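Local coordinates for TIR protein (Paracoccus denitrificans PD1222, PDB 3H16) that is of unknown function but belongs to the TIR-domain family, folding as a parallel beta sheet flanked by helices and pairing with a second copy, at residues B[23-28]-B[34-39]; B[41-46]-B[146-151]; B[97-102]-B[126-131]. All coordinates share one frame; numbering follows the deposited sequence.

Contacts 1 and 2 share helix 32-45. In contact 1, fully buried, it lies against strand 21-28; in contact 2 its C-terminal end meets helix 141-153. Contact 3 lies on the other side of the chain's centre, about 19 Å from contact 1 between centres, where the loop after helix 92-95 meets helix 126-129. Contacts 2 and 3 are mostly buried, each with one partly exposed residue (Ala46, Phe99), and their segments also touch the second subunit. None has a hydrogen bond across it; carbon and sulfur contacts dominate. Contact 1 uses branched side chains and a histidine ring, contact 2 leucines, a bent methionine and an alanine, and contact 3 one methionine methyl.

Contact 1 (B[23-28]-B[34-39]); sequences IFISHA and DFVEAL
Val36 meets strand 23-28 with both of its methyls. CG1 sits over one face of the His27 ring, 4.1 Å from the ring centroid and 15° off the normal, a CH-pi contact, while CG2 leans on the root of the same side chain, 3.5 Å from His27 CG. CG1 also reaches Ile25 tip to tip, with Ile25 CG2 at 3.8 Å. One turn further on, the Leu39 and Ile25 side chains meet at a slant, Leu39 CG 4.1 Å from Ile25 CD1. Beta-branched residues suit this layer: isoleucine sends its two branches to Val36 and Leu39, while both valine methyls meet His27. The contact is the first strand-to-helix step of the beta-alpha-beta unit made by strand 21-28, helix 32-45 and strand 50-57; the short segments run nearly antiparallel, at 163°. A bond within its own strand helps to hold the histidine. With chi1 at 65°, CG stands between the backbone N and the carbonyl carbon, and ND1 donates to Ile25 O at 2.8 Å in a nearly straight bond that lies in the ring plane. This limits the ring's rotation and presents a face to Val36. Further out, Ser56 of the neighbouring strand touches His27, and Val141 and Val145 of helix 141-153 pack on Leu39.

Contact 2 (B[41-46]-B[146-151]); sequences HTLRAA and ADLMAI
Leu43 and Leu148 form the buried side of this contact of helix 32-45 and the turn after it with helix 141-153, their side chains crossing at about a right angle. Leu43 CD2 nestles against the other leucine, 4.0 Å from Leu148 CD1 and 4.1 Å from Leu148 CB. Both leucines also rest on Ile78 of strand 74-81, so the meeting point of the two helices is carried down onto the sheet. On the other side Ala46, which is partly exposed, meets the buried Met149. The alanine is small enough to let the methionine lie close, Ala46 CB being 3.8 Å from Met149 CG. Bends at chi2 (-51°) and chi3 (-69°) bring SD and CE alongside Ala46 and its carbonyl; the modelled 3.0 Å between Met149 CE and Ala46 O is very short for a methyl and doubtful. Leu43 CD2 and Met149 SD make a longer approach, 4.4 Å. The charged side chain of Asp147 has other partners, a salt bridge with Lys139 and a hydrogen bond from the backbone N of Gln92 of the second subunit. With no hydrogen bond between the segments, the contact probably depends mainly on burying carbon and sulfur, with the Ala46 carbonyl against the thioether end.

Contact 3 (B[97-102]-B[126-131]); sequences GLFQLE and PTMADK
On one flank of the parallel sheet of the TIR fold, the chain leaving helix 92-95 meets the short helix 126-129, and Leu98 and Phe99 receive the side chain of Met128. The first segment leads on to strand 109-113 and the second to strand 134-135, so the contact ties together two of the connections that feed the sheet. Its centre is a single methyl group. Met128 CE lies 3.7 Å from Phe99 CE1, approaching the ring obliquely, and 4.1 Å from Leu98 CD2. The methionine chain first extends from the helix, CG anti to the backbone N (chi1 -180°), and then bends at chi2 and chi3, which brings CE to both partners; seen from it, they lie about at right angles. A thioether is well suited to this, since its unbranched, bendable chain can bring a methyl to two partners at once. Leucine suits the inner side: Leu98 also packs on Val79 of the sheet and on Leu63 and Ile67 of helix 63-73, while Met128 touches Leu81 and Val121. Phe99 is partly exposed, but its flat ring gives much of its apolar surface to the other segment. On the CZ side of the ring the approach is longer, Thr127 CB lying 4.7 Å from Phe99 CZ. The second subunit also comes up to this contact, its Asp119 packing on Leu101 and Lys131. Lys131 is buried between the subunits, and a lysine suits the place, with its hydrocarbon stem lying toward Phe99 and its amine end toward the second subunit. The stem runs straight through its first three torsions, and midway along it Lys131 CD passes Phe99 CD1 at 4.7 Å.

Contact 1 (B[23-28]-B[34-39])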
loop_
_atom_site.group_PDB
_atom_site.type_symbol
_atom_site.label_atom_id
_atom_site.label_comp_id
_atom_site.label_asym_id
_atom_site.label_seq_id
_atom_site.Cartn_x
_atom_site.Cartn_y
_atom_site.Cartn_z
ATOM N N ILE B 23 -2.898 3.908 -17.524
ATOM C CA ILE B 23 -4.053 3.587 -16.711
ATOM C C ILE B 23 -5.389 3.640 -17.418
ATOM O O ILE B 23 -5.660 4.568 -18.191
ATOM C CB ILE B 23 -4.157 4.591 -15.543
ATOM C CG1 ILE B 23 -2.876 4.558 -14.707
ATOM C CG2 ILE B 23 -5.392 4.299 -14.697
ATOM C CD1 ILE B 23 -2.869 5.540 -13.570
ATOM N N PHE B 24 -6.231 2.645 -17.149
ATOM C CA PHE B 24 -7.587 2.650 -17.685
ATOM C C PHE B 24 -8.453 2.731 -16.436
ATOM O O PHE B 24 -8.087 2.173 -15.408
ATOM C CB PHE B 24 -7.901 1.387 -18.492
ATOM C CG PHE B 24 -8.028 0.140 -17.674
ATOM C CD1 PHE B 24 -6.923 -0.668 -17.440
ATOM C CD2 PHE B 24 -9.272 -0.281 -17.218
ATOM C CE1 PHE B 24 -7.052 -1.889 -16.778
ATOM C CE2 PHE B 24 -9.414 -1.503 -16.551
ATOM C CZ PHE B 24 -8.302 -2.312 -16.332
ATOM N N ILE B 25 -9.572 3.445 -16.508
ATOM C CA ILE B 25 -10.456 3.600 -15.346
ATOM C C ILE B 25 -11.830 2.928 -15.474
ATOM O O ILE B 25 -12.742 3.481 -16.097
ATOM C CB ILE B 25 -10.708 5.090 -15.034
ATOM C CG1 ILE B 25 -9.389 5.847 -14.970
ATOM C CG2 ILE B 25 -11.444 5.222 -13.715
ATOM C CD1 ILE B 25 -9.548 7.320 -14.675
ATOM N N SER B 26 -11.973 1.744 -14.881
ATOM C CA SER B 26 -13.241 1.011 -14.902
ATOM C C SER B 26 -14.217 1.752 -13.981
ATOM O O SER B 26 -13.862 2.125 -12.857
ATOM C CB SER B 26 -13.031 -0.418 -14.398
ATOM O OG SER B 26 -14.232 -1.165 -14.458
ATOM N N HIS B 27 -15.445 1.959 -14.442
ATOM C CA HIS B 27 -16.423 2.694 -13.655
ATOM C C HIS B 27 -17.831 2.503 -14.203
ATOM O O HIS B 27 -18.010 2.143 -15.373
ATOM C CB HIS B 27 -16.107 4.187 -13.718
ATOM C CG HIS B 27 -16.261 4.770 -15.093
ATOM N ND1 HIS B 27 -15.329 4.581 -16.091
ATOM C CD2 HIS B 27 -17.274 5.472 -15.654
ATOM C CE1 HIS B 27 -15.762 5.142 -17.206
ATOM N NE2 HIS B 27 -16.940 5.689 -16.967
ATOM N N ALA B 28 -18.821 2.776 -13.357
ATOM C CA ALA B 28 -20.232 2.685 -13.740
ATOM C C ALA B 28 -20.551 3.962 -14.532
ATOM O O ALA B 28 -20.177 5.062 -14.118
ATOM C CB ALA B 28 -21.109 2.596 -12.480
ATOM N N ASP B 34 -19.321 13.171 -13.728
ATOM C CA ASP B 34 -18.701 13.899 -12.626
ATOM C C ASP B 34 -17.310 13.486 -12.143
ATOM O O ASP B 34 -16.336 14.217 -12.350
ATOM C CB ASP B 34 -19.655 13.903 -11.429
ATOM C CG ASP B 34 -19.967 12.502 -10.936
ATOM O OD1 ASP B 34 -20.358 11.652 -11.764
ATOM O OD2 ASP B 34 -19.823 12.250 -9.720
ATOM N N PHE B 35 -17.220 12.323 -11.503
ATOM C CA PHE B 35 -15.965 11.840 -10.921
ATOM C C PHE B 35 -14.836 11.425 -11.856
ATOM O O PHE B 35 -13.775 12.047 -11.883
ATOM C CB PHE B 35 -16.254 10.677 -9.964
ATOM C CG PHE B 35 -15.062 10.239 -9.161
ATOM C CD1 PHE B 35 -14.482 11.092 -8.227
ATOM C CD2 PHE B 35 -14.510 8.975 -9.346
ATOM C CE1 PHE B 35 -13.369 10.697 -7.491
ATOM C CE2 PHE B 35 -13.396 8.570 -8.612
ATOM C CZ PHE B 35 -12.825 9.438 -7.681
ATOM N N VAL B 36 -15.063 10.354 -12.602
ATOM C CA VAL B 36 -14.061 9.825 -13.503
ATOM C C VAL B 36 -13.424 10.873 -14.404
ATOM O O VAL B 36 -12.220 10.824 -14.653
ATOM C CB VAL B 36 -14.658 8.689 -14.346
ATOM C CG1 VAL B 36 -13.582 8.033 -15.188
ATOM C CG2 VAL B 36 -15.286 7.659 -13.421
ATOM N N GLU B 37 -14.215 11.825 -14.884
ATOM C CA GLU B 37 -13.679 12.864 -15.751
ATOM C C GLU B 37 -12.725 13.742 -14.957
ATOM O O GLU B 37 -11.599 13.988 -15.385
ATOM C CB GLU B 37 -14.812 13.700 -16.342
ATOM C CG GLU B 37 -14.773 13.777 -17.860
ATOM C CD GLU B 37 -16.035 14.380 -18.447
ATOM O OE1 GLU B 37 -16.333 15.558 -18.146
ATOM O OE2 GLU B 37 -16.728 13.673 -19.210
ATOM N N ALA B 38 -13.172 14.202 -13.794
ATOM C CA ALA B 38 -12.339 15.037 -12.937
ATOM C C ALA B 38 -11.032 14.313 -12.660
ATOM O O ALA B 38 -9.947 14.878 -12.788
ATOM C CB ALA B 38 -13.052 15.316 -11.629
ATOM N N LEU B 39 -11.151 13.049 -12.281
ATOM C CA LEU B 39 -9.996 12.217 -11.980
ATOM C C LEU B 39 -9.058 12.048 -13.186
ATOM O O LEU B 39 -7.833 12.110 -13.047
ATOM C CB LEU B 39 -10.486 10.853 -11.467
ATOM C CG LEU B 39 -9.515 9.680 -11.299
ATOM C CD1 LEU B 39 -8.219 10.149 -10.647
ATOM C CD2 LEU B 39 -10.194 8.591 -10.460
#

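Contact 2 (B[41-46]-B[146-151])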
loop_
_atom_site.group_PDB
_atom_site.type_symbol
_atom_site.label_atom_id
_atom_site.label_comp_id
_atom_site.label_asym_id
_atom_site.label_seq_id
_atom_site.Cartn_x
_atom_site.Cartn_y
_atom_site.Cartn_z
ATOM N N HIS B 41 -8.703 14.057 -15.791
ATOM C CA HIS B 41 -8.048 15.328 -16.071
ATOM C C HIS B 41 -6.848 15.479 -15.134
ATOM O O HIS B 41 -5.709 15.668 -15.587
ATOM C CB HIS B 41 -9.027 16.488 -15.858
ATOM C CG HIS B 41 -8.518 17.809 -16.345
ATOM N ND1 HIS B 41 -8.370 18.100 -17.685
ATOM C CD2 HIS B 41 -8.105 18.908 -15.673
ATOM C CE1 HIS B 41 -7.887 19.322 -17.816
ATOM N NE2 HIS B 41 -7.717 19.835 -16.611
ATOM N N THR B 42 -7.114 15.371 -13.832
ATOM C CA THR B 42 -6.078 15.490 -12.809
ATOM C C THR B 42 -4.911 14.539 -13.030
ATOM O O THR B 42 -3.758 14.927 -12.862
ATOM C CB THR B 42 -6.653 15.238 -11.424
ATOM O OG1 THR B 42 -7.766 16.111 -11.222
ATOM C CG2 THR B 42 -5.604 15.503 -10.356
ATOM N N LEU B 43 -5.207 13.296 -13.392
ATOM C CA LEU B 43 -4.166 12.316 -13.652
ATOM C C LEU B 43 -3.315 12.693 -14.869
ATOM O O LEU B 43 -2.085 12.611 -14.821
ATOM C CB LEU B 43 -4.789 10.941 -13.871
ATOM C CG LEU B 43 -4.963 10.007 -12.674
ATOM C CD1 LEU B 43 -5.758 8.777 -13.116
ATOM C CD2 LEU B 43 -3.601 9.594 -12.139
ATOM N N ARG B 44 -3.957 13.098 -15.963
ATOM C CA ARG B 44 -3.216 13.483 -17.169
ATOM C C ARG B 44 -2.357 14.719 -16.908
ATOM O O ARG B 44 -1.222 14.808 -17.376
ATOM C CB ARG B 44 -4.175 13.754 -18.328
ATOM C CG ARG B 44 -4.914 12.528 -18.796
ATOM C CD ARG B 44 -5.812 12.836 -19.968
ATOM N NE ARG B 44 -6.739 11.738 -20.218
ATOM C CZ ARG B 44 -7.701 11.763 -21.134
ATOM N NH1 ARG B 44 -7.867 12.836 -21.899
ATOM N NH2 ARG B 44 -8.508 10.721 -21.276
ATOM N N ALA B 45 -2.912 15.667 -16.160
ATOM C CA ALA B 45 -2.196 16.886 -15.808
ATOM C C ALA B 45 -0.937 16.514 -15.047
ATOM O O ALA B 45 0.043 17.256 -15.070
ATOM C CB ALA B 45 -3.070 17.783 -14.941
ATOM N N ALA B 46 -0.962 15.369 -14.370
ATOM C CA ALA B 46 0.196 14.932 -13.605
ATOM C C ALA B 46 1.135 14.073 -14.443
ATOM O O ALA B 46 2.161 13.596 -13.952
ATOM C CB ALA B 46 -0.240 14.171 -12.363
ATOM N N ALA B 146 -1.307 11.656 -6.608
ATOM C CA ALA B 146 0.121 11.613 -6.294
ATOM C C ALA B 146 0.509 10.152 -6.027
ATOM O O ALA B 146 1.554 9.695 -6.488
ATOM C CB ALA B 146 0.435 12.474 -5.085
ATOM N N ASP B 147 -0.333 9.421 -5.293
ATOM C CA ASP B 147 -0.064 8.012 -5.008
ATOM C C ASP B 147 -0.033 7.185 -6.297
ATOM O O ASP B 147 0.828 6.319 -6.467
ATOM C CB ASP B 147 -1.127 7.427 -4.066
ATOM C CG ASP B 147 -1.091 8.054 -2.676
ATOM O OD1 ASP B 147 0.026 8.271 -2.153
ATOM O OD2 ASP B 147 -2.176 8.318 -2.103
ATOM N N LEU B 148 -0.974 7.454 -7.203
ATOM C CA LEU B 148 -1.046 6.728 -8.461
ATOM C C LEU B 148 0.171 6.991 -9.348
ATOM O O LEU B 148 0.666 6.081 -10.014
ATOM C CB LEU B 148 -2.332 7.091 -9.201
ATOM C CG LEU B 148 -3.612 6.649 -8.490
ATOM C CD1 LEU B 148 -4.802 7.301 -9.143
ATOM C CD2 LEU B 148 -3.741 5.138 -8.532
ATOM N N MET B 149 0.652 8.231 -9.358
ATOM C CA MET B 149 1.826 8.578 -10.149
ATOM C C MET B 149 3.036 7.886 -9.536
ATOM O O MET B 149 3.948 7.462 -10.243
ATOM C CB MET B 149 2.051 10.091 -10.167
ATOM C CG MET B 149 1.006 10.869 -10.942
ATOM S SD MET B 149 0.724 10.215 -12.611
ATOM C CE MET B 149 2.261 10.626 -13.399
ATOM N N ALA B 150 3.039 7.772 -8.211
ATOM C CA ALA B 150 4.131 7.114 -7.518
ATOM C C ALA B 150 4.166 5.655 -7.938
ATOM O O ALA B 150 5.236 5.101 -8.186
ATOM C CB ALA B 150 3.928 7.210 -6.040
ATOM N N ILE B 151 2.983 5.043 -8.013
ATOM C CA ILE B 151 2.838 3.643 -8.396
ATOM C C ILE B 151 3.176 3.428 -9.865
ATOM O O ILE B 151 3.695 2.379 -10.243
ATOM C CB ILE B 151 1.402 3.141 -8.116
ATOM C CG1 ILE B 151 1.167 3.067 -6.605
ATOM C CG2 ILE B 151 1.185 1.767 -8.730
ATOM C CD1 ILE B 151 -0.228 2.613 -6.217
#

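Contact 3 (B[97-102]-B[126-131])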
loop_
_atom_site.group_PDB
_atom_site.type_symbol
_atom_site.label_atom_id
_atom_site.label_comp_id
_atom_site.label_asym_id
_atom_site.label_seq_id
_atom_site.Cartn_x
_atom_site.Cartn_y
_atom_site.Cartn_z
ATOM N N GLY B 97 -11.965 -11.549 -11.476
ATOM C CA GLY B 97 -10.785 -11.050 -12.160
ATOM C C GLY B 97 -10.237 -9.769 -11.552
ATOM O O GLY B 97 -9.045 -9.474 -11.654
ATOM N N LEU B 98 -11.122 -9.021 -10.902
ATOM C CA LEU B 98 -10.794 -7.744 -10.284
ATOM C C LEU B 98 -9.841 -7.833 -9.094
ATOM O O LEU B 98 -9.534 -6.819 -8.466
ATOM C CB LEU B 98 -12.093 -7.069 -9.845
ATOM C CG LEU B 98 -12.196 -5.547 -9.890
ATOM C CD1 LEU B 98 -11.851 -5.034 -11.287
ATOM C CD2 LEU B 98 -13.611 -5.142 -9.517
ATOM N N PHE B 99 -9.366 -9.030 -8.779
ATOM C CA PHE B 99 -8.470 -9.188 -7.637
ATOM C C PHE B 99 -7.073 -9.644 -8.025
ATOM O O PHE B 99 -6.111 -9.396 -7.298
ATOM C CB PHE B 99 -9.056 -10.192 -6.639
ATOM C CG PHE B 99 -10.453 -9.871 -6.201
ATOM C CD1 PHE B 99 -10.753 -8.637 -5.636
ATOM C CD2 PHE B 99 -11.473 -10.805 -6.360
ATOM C CE1 PHE B 99 -12.052 -8.335 -5.235
ATOM C CE2 PHE B 99 -12.771 -10.518 -5.965
ATOM C CZ PHE B 99 -13.064 -9.279 -5.400
ATOM N N GLN B 100 -6.972 -10.307 -9.172
ATOM C CA GLN B 100 -5.708 -10.837 -9.660
ATOM C C GLN B 100 -4.473 -10.081 -9.167
ATOM O O GLN B 100 -4.418 -8.848 -9.192
ATOM C CB GLN B 100 -5.720 -10.884 -11.185
ATOM C CG GLN B 100 -4.652 -11.785 -11.765
ATOM C CD GLN B 100 -4.800 -11.963 -13.256
ATOM O OE1 GLN B 100 -4.718 -10.998 -14.019
ATOM N NE2 GLN B 100 -5.021 -13.200 -13.684
ATOM N N LEU B 101 -3.487 -10.841 -8.706
ATOM C CA LEU B 101 -2.244 -10.274 -8.199
ATOM C C LEU B 101 -1.067 -10.651 -9.100
ATOM O O LEU B 101 -1.099 -11.672 -9.792
ATOM C CB LEU B 101 -1.985 -10.776 -6.775
ATOM C CG LEU B 101 -2.008 -9.758 -5.629
ATOM C CD1 LEU B 101 -3.319 -8.986 -5.626
ATOM C CD2 LEU B 101 -1.811 -10.491 -4.312
ATOM N N GLU B 102 -0.033 -9.820 -9.098
ATOM C CA GLU B 102 1.152 -10.083 -9.904
ATOM C C GLU B 102 2.266 -10.618 -9.011
ATOM O O GLU B 102 2.155 -10.595 -7.784
ATOM C CB GLU B 102 1.619 -8.802 -10.605
ATOM C CG GLU B 102 0.799 -8.412 -11.825
ATOM C CD GLU B 102 1.125 -9.254 -13.048
ATOM O OE1 GLU B 102 0.455 -9.075 -14.090
ATOM O OE2 GLU B 102 2.052 -10.088 -12.971
ATOM N N PRO B 126 -17.576 -9.170 0.309
ATOM C CA PRO B 126 -16.831 -9.320 1.565
ATOM C C PRO B 126 -15.319 -9.191 1.394
ATOM O O PRO B 126 -14.663 -8.455 2.132
ATOM C CB PRO B 126 -17.231 -10.714 2.037
ATOM C CG PRO B 126 -18.622 -10.875 1.470
ATOM C CD PRO B 126 -18.475 -10.319 0.089
ATOM N N THR B 127 -14.766 -9.908 0.423
ATOM C CA THR B 127 -13.327 -9.871 0.181
ATOM C C THR B 127 -12.843 -8.448 -0.119
ATOM O O THR B 127 -11.800 -8.014 0.374
ATOM C CB THR B 127 -12.943 -10.803 -0.998
ATOM O OG1 THR B 127 -13.500 -12.102 -0.771
ATOM C CG2 THR B 127 -11.428 -10.933 -1.122
ATOM N N MET B 128 -13.617 -7.725 -0.918
ATOM C CA MET B 128 -13.282 -6.358 -1.304
ATOM C C MET B 128 -13.279 -5.393 -0.117
ATOM O O MET B 128 -12.507 -4.422 -0.087
ATOM C CB MET B 128 -14.283 -5.872 -2.358
ATOM C CG MET B 128 -14.046 -4.459 -2.860
ATOM S SD MET B 128 -12.540 -4.300 -3.845
ATOM C CE MET B 128 -13.153 -4.777 -5.470
ATOM N N ALA B 129 -14.138 -5.669 0.860
ATOM C CA ALA B 129 -14.267 -4.815 2.028
ATOM C C ALA B 129 -13.076 -4.897 2.972
ATOM O O ALA B 129 -12.926 -4.062 3.868
ATOM C CB ALA B 129 -15.548 -5.156 2.769
ATOM N N ASP B 130 -12.237 -5.906 2.772
ATOM C CA ASP B 130 -11.061 -6.094 3.605
ATOM C C ASP B 130 -9.762 -5.814 2.859
ATOM O O ASP B 130 -8.682 -5.908 3.431
ATOM C CB ASP B 130 -11.029 -7.517 4.162
ATOM C CG ASP B 130 -12.192 -7.805 5.086
ATOM O OD1 ASP B 130 -12.501 -6.936 5.931
ATOM O OD2 ASP B 130 -12.788 -8.903 4.976
ATOM N N LYS B 131 -9.859 -5.481 1.580
ATOM C CA LYS B 131 -8.668 -5.187 0.790
ATOM C C LYS B 131 -8.365 -3.691 0.921
ATOM O O LYS B 131 -9.200 -2.860 0.601
ATOM C CB LYS B 131 -8.917 -5.565 -0.674
ATOM C CG LYS B 131 -7.707 -5.430 -1.582
ATOM C CD LYS B 131 -8.045 -5.852 -3.009
ATOM C CE LYS B 131 -6.816 -5.838 -3.910
ATOM N NZ LYS B 131 -6.179 -4.499 -3.958
#